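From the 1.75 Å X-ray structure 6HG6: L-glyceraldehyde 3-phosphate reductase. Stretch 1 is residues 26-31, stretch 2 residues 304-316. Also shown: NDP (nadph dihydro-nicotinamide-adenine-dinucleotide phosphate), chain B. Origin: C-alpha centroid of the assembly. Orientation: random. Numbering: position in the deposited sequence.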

# COMPACT_ATOMS: atom_id res chain seq x y z
N PRO A 26 2.96 2.41 -9.79
CA PRO A 26 2.98 1.13 -10.50
C PRO A 26 1.69 0.41 -10.07
O PRO A 26 1.26 0.57 -8.93
CB PRO A 26 4.17 0.38 -9.88
CG PRO A 26 4.25 0.97 -8.45
CD PRO A 26 3.91 2.43 -8.67
N MET A 27 1.13 -0.42 -10.93
CA MET A 27 -0.12 -1.14 -10.58
C MET A 27 0.16 -2.11 -9.43
O MET A 27 -0.78 -2.40 -8.70
CB MET A 27 -0.71 -1.86 -11.78
CG MET A 27 -1.34 -0.88 -12.72
SD MET A 27 -2.20 -1.78 -14.07
CE MET A 27 -3.59 -2.49 -13.21
N ILE A 28 1.40 -2.54 -9.28
CA ILE A 28 1.89 -3.31 -8.09
C ILE A 28 2.88 -2.42 -7.34
O ILE A 28 3.87 -2.04 -7.94
CB ILE A 28 2.57 -4.66 -8.46
CG1 ILE A 28 1.70 -5.56 -9.33
CG2 ILE A 28 2.97 -5.37 -7.19
CD1 ILE A 28 0.37 -5.81 -8.71
N SER A 29 2.60 -2.14 -6.07
CA SER A 29 3.48 -1.43 -5.13
C SER A 29 4.01 -2.44 -4.12
O SER A 29 3.29 -3.47 -3.86
CB SER A 29 2.77 -0.29 -4.44
OG SER A 29 2.35 0.70 -5.38
N PHE A 30 5.15 -2.12 -3.51
CA PHE A 30 5.82 -3.04 -2.58
C PHE A 30 5.79 -2.44 -1.18
O PHE A 30 6.24 -1.31 -0.98
CB PHE A 30 7.23 -3.34 -3.08
CG PHE A 30 7.84 -4.44 -2.28
CD1 PHE A 30 7.38 -5.74 -2.44
CD2 PHE A 30 8.78 -4.16 -1.31
CE1 PHE A 30 7.87 -6.76 -1.63
CE2 PHE A 30 9.28 -5.19 -0.52
CZ PHE A 30 8.85 -6.47 -0.71
N GLY A 31 5.29 -3.21 -0.22
CA GLY A 31 5.17 -2.76 1.17
C GLY A 31 6.17 -3.43 2.08
O GLY A 31 6.48 -4.63 1.85
PA NDP B . -0.43 -9.30 0.91
O1A NDP B . -1.88 -9.47 1.23
O2A NDP B . 0.11 -9.10 -0.46
O5B NDP B . 0.42 -10.45 1.65
C5B NDP B . 1.86 -10.50 1.47
C4B NDP B . 2.37 -11.85 1.90
O4B NDP B . 1.66 -12.86 1.14
C3B NDP B . 3.86 -12.13 1.65
O3B NDP B . 4.70 -11.72 2.72
C2B NDP B . 3.85 -13.65 1.50
O2B NDP B . 3.77 -14.20 2.82
C1B NDP B . 2.54 -13.89 0.76
N9A NDP B . 2.62 -13.86 -0.70
C8A NDP B . 2.91 -12.78 -1.50
N7A NDP B . 2.86 -13.05 -2.78
C5A NDP B . 2.51 -14.39 -2.83
C6A NDP B . 2.29 -15.27 -3.91
N6A NDP B . 2.40 -14.91 -5.19
N1A NDP B . 1.95 -16.55 -3.62
C2A NDP B . 1.84 -16.90 -2.33
N3A NDP B . 2.02 -16.16 -1.24
C4A NDP B . 2.35 -14.90 -1.56
O3 NDP B . 0.08 -7.97 1.69
PN NDP B . 0.36 -7.58 3.22
O1N NDP B . 1.74 -8.04 3.54
O2N NDP B . -0.78 -7.97 4.10
O5D NDP B . 0.36 -5.98 3.09
C5D NDP B . 1.11 -5.39 1.99
C4D NDP B . 1.51 -3.98 2.37
O4D NDP B . 0.33 -3.19 2.61
C3D NDP B . 2.30 -3.82 3.66
O3D NDP B . 3.66 -4.18 3.47
C2D NDP B . 2.08 -2.33 3.93
O2D NDP B . 2.93 -1.55 3.13
C1D NDP B . 0.62 -2.14 3.51
N1N NDP B . -0.31 -2.21 4.66
C2N NDP B . -0.96 -1.08 5.09
C3N NDP B . -1.61 -1.01 6.29
C7N NDP B . -2.29 0.28 6.68
O7N NDP B . -2.17 1.30 5.98
N7N NDP B . -2.99 0.26 7.81
C4N NDP B . -1.61 -2.24 7.15
C5N NDP B . -1.06 -3.46 6.51
C6N NDP B . -0.53 -3.42 5.31
P2B NDP B . 4.48 -15.63 3.06
O1X NDP B . 5.65 -15.88 2.13
O2X NDP B . 4.92 -15.57 4.52
O3X NDP B . 3.33 -16.60 2.83
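Stretch 2 (304-316) QIIENVGIVHKIG

The contact between residues 304-316 and residues 26-31 of L-glyceraldehyde 3-phosphate reductase is mainly an apolar packing of side chains, with no hydrogen bond across it, and it illustrates how segments at least 275 residues apart in sequence can be brought together by apolar side-chain packing, without a hydrogen bond between them. Stretch 1 enters through Pro26 and Met27 and runs as a strand from Ile28 to Gly31. Stretch 2 arrives as the last part of a helix, where Asn308 N bonds to Gln304 O (3.0 Å), then passes into a 3-10 segment that begins at Ile311, where His313 N reaches Gly310 O at 3.0 Å.

The two chains run in opposite senses: by CA atoms, Phe30 pairs with Ile305, Ile28 with Val309 and Met27 with Val312, with the CA atoms of Met27 and Val312 6.2 Å apart and those of Phe30 and Ile305 8.6 Å apart. The backbones therefore draw closer toward the 3-10 segment. Strand alternation sets the pattern, since Ile28 and Phe30 point toward stretch 2 while Ser29 between them is out of its reach.

Ile28 is at the centre. Its CG1 lies 3.3 Å from Val312 CG1, and its CD1 meets Ile311 CD1 at 3.4 Å; the CA-to-CB bond of Ile311 points sideways, but the end of its side chain comes nearer. Met27 extends the apolar patch, with CB 3.6 Å from Val312 CG1 and CE 3.4 Å from Ile315 CD1. At the helical end, Phe30 CE1 touches Ile305 CD1 at 3.8 Å, the methyl approaching the ring obliquely.

The helix also serves the cofactor: Asn308 ND2 donates to NDP N7A at 3.0 Å, and Gln304 NE2 donates to NDP O1X at 2.8 Å. In all, 355 Å² is buried between the stretches, both sides summed.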

# COMPACT_ATOMS: atom_id res chain seq x y z
N GLN A 304 8.20 -14.43 -5.17
CA GLN A 304 6.81 -13.95 -4.97
C GLN A 304 6.60 -12.66 -5.74
O GLN A 304 5.52 -12.49 -6.30
CB GLN A 304 6.46 -13.78 -3.50
CG GLN A 304 6.44 -15.13 -2.80
CD GLN A 304 6.40 -14.99 -1.31
OE1 GLN A 304 6.80 -13.96 -0.77
NE2 GLN A 304 5.98 -16.06 -0.64
N ILE A 305 7.59 -11.77 -5.77
CA ILE A 305 7.48 -10.53 -6.56
C ILE A 305 7.33 -10.92 -8.04
O ILE A 305 6.43 -10.41 -8.71
CB ILE A 305 8.69 -9.64 -6.29
CG1 ILE A 305 8.72 -9.26 -4.81
CG2 ILE A 305 8.66 -8.40 -7.18
CD1 ILE A 305 9.88 -8.40 -4.39
N ILE A 306 8.23 -11.73 -8.53
CA ILE A 306 8.29 -12.13 -9.96
C ILE A 306 6.96 -12.78 -10.37
O ILE A 306 6.45 -12.41 -11.42
CB ILE A 306 9.54 -13.00 -10.17
CG1 ILE A 306 10.79 -12.13 -9.97
CG2 ILE A 306 9.52 -13.65 -11.54
CD1 ILE A 306 12.08 -12.89 -9.80
N GLU A 307 6.38 -13.67 -9.57
CA GLU A 307 5.04 -14.25 -9.90
C GLU A 307 3.98 -13.14 -9.90
O GLU A 307 3.10 -13.12 -10.74
CB GLU A 307 4.64 -15.33 -8.88
CG GLU A 307 3.15 -15.69 -8.94
CD GLU A 307 2.71 -16.96 -8.20
OE1 GLU A 307 3.29 -18.07 -8.49
OE2 GLU A 307 1.78 -16.84 -7.31
N ASN A 308 4.02 -12.26 -8.94
CA ASN A 308 2.89 -11.32 -8.75
C ASN A 308 2.86 -10.25 -9.84
O ASN A 308 1.76 -9.77 -10.09
CB ASN A 308 2.93 -10.63 -7.39
CG ASN A 308 2.64 -11.54 -6.22
OD1 ASN A 308 2.26 -12.70 -6.41
ND2 ASN A 308 2.84 -10.99 -5.02
N VAL A 309 3.98 -9.89 -10.45
CA VAL A 309 3.98 -8.71 -11.37
C VAL A 309 3.29 -9.07 -12.70
O VAL A 309 2.90 -8.13 -13.38
CB VAL A 309 5.35 -8.05 -11.58
CG1 VAL A 309 5.78 -7.32 -10.31
CG2 VAL A 309 6.42 -8.99 -12.10
N GLY A 310 3.08 -10.34 -13.03
CA GLY A 310 2.32 -10.71 -14.25
C GLY A 310 0.85 -10.30 -14.14
O GLY A 310 0.22 -10.10 -15.15
N ILE A 311 0.32 -10.17 -12.94
CA ILE A 311 -1.15 -10.01 -12.68
C ILE A 311 -1.67 -8.71 -13.28
O ILE A 311 -2.85 -8.71 -13.71
CB ILE A 311 -1.44 -10.10 -11.18
CG1 ILE A 311 -0.93 -8.86 -10.42
CG2 ILE A 311 -0.86 -11.37 -10.60
CD1 ILE A 311 -1.91 -7.71 -10.41
N VAL A 312 -0.84 -7.66 -13.32
CA VAL A 312 -1.20 -6.32 -13.90
C VAL A 312 -1.65 -6.51 -15.37
O VAL A 312 -2.22 -5.54 -15.91
CB VAL A 312 -0.07 -5.27 -13.81
CG1 VAL A 312 0.50 -5.21 -12.40
CG2 VAL A 312 1.06 -5.49 -14.81
N HIS A 313 -1.40 -7.67 -15.98
CA HIS A 313 -1.77 -7.93 -17.41
C HIS A 313 -3.04 -8.80 -17.54
O HIS A 313 -3.37 -9.13 -18.67
CB HIS A 313 -0.58 -8.53 -18.15
CG HIS A 313 0.53 -7.55 -18.23
ND1 HIS A 313 1.60 -7.59 -17.36
CD2 HIS A 313 0.67 -6.44 -18.98
CE1 HIS A 313 2.39 -6.56 -17.61
NE2 HIS A 313 1.84 -5.84 -18.61
N LYS A 314 -3.73 -9.10 -16.44
CA LYS A 314 -4.98 -9.90 -16.43
C LYS A 314 -5.97 -9.31 -15.42
O LYS A 314 -6.51 -10.08 -14.57
CB LYS A 314 -4.69 -11.37 -16.09
CG LYS A 314 -3.82 -12.13 -17.07
CD LYS A 314 -3.85 -13.60 -16.83
CE LYS A 314 -2.76 -14.34 -17.58
NZ LYS A 314 -2.92 -15.81 -17.39
N ILE A 315 -6.22 -8.01 -15.48
CA ILE A 315 -7.12 -7.33 -14.49
C ILE A 315 -8.56 -7.34 -15.02
O ILE A 315 -9.46 -6.87 -14.30
CB ILE A 315 -6.60 -5.93 -14.15
CG1 ILE A 315 -6.57 -4.99 -15.37
CG2 ILE A 315 -5.22 -6.06 -13.51
CD1 ILE A 315 -6.24 -3.55 -15.02
N GLY A 316 -8.76 -7.88 -16.22
CA GLY A 316 -10.10 -8.04 -16.82
C GLY A 316 -10.79 -9.31 -16.37
O GLY A 316 -10.18 -10.39 -16.42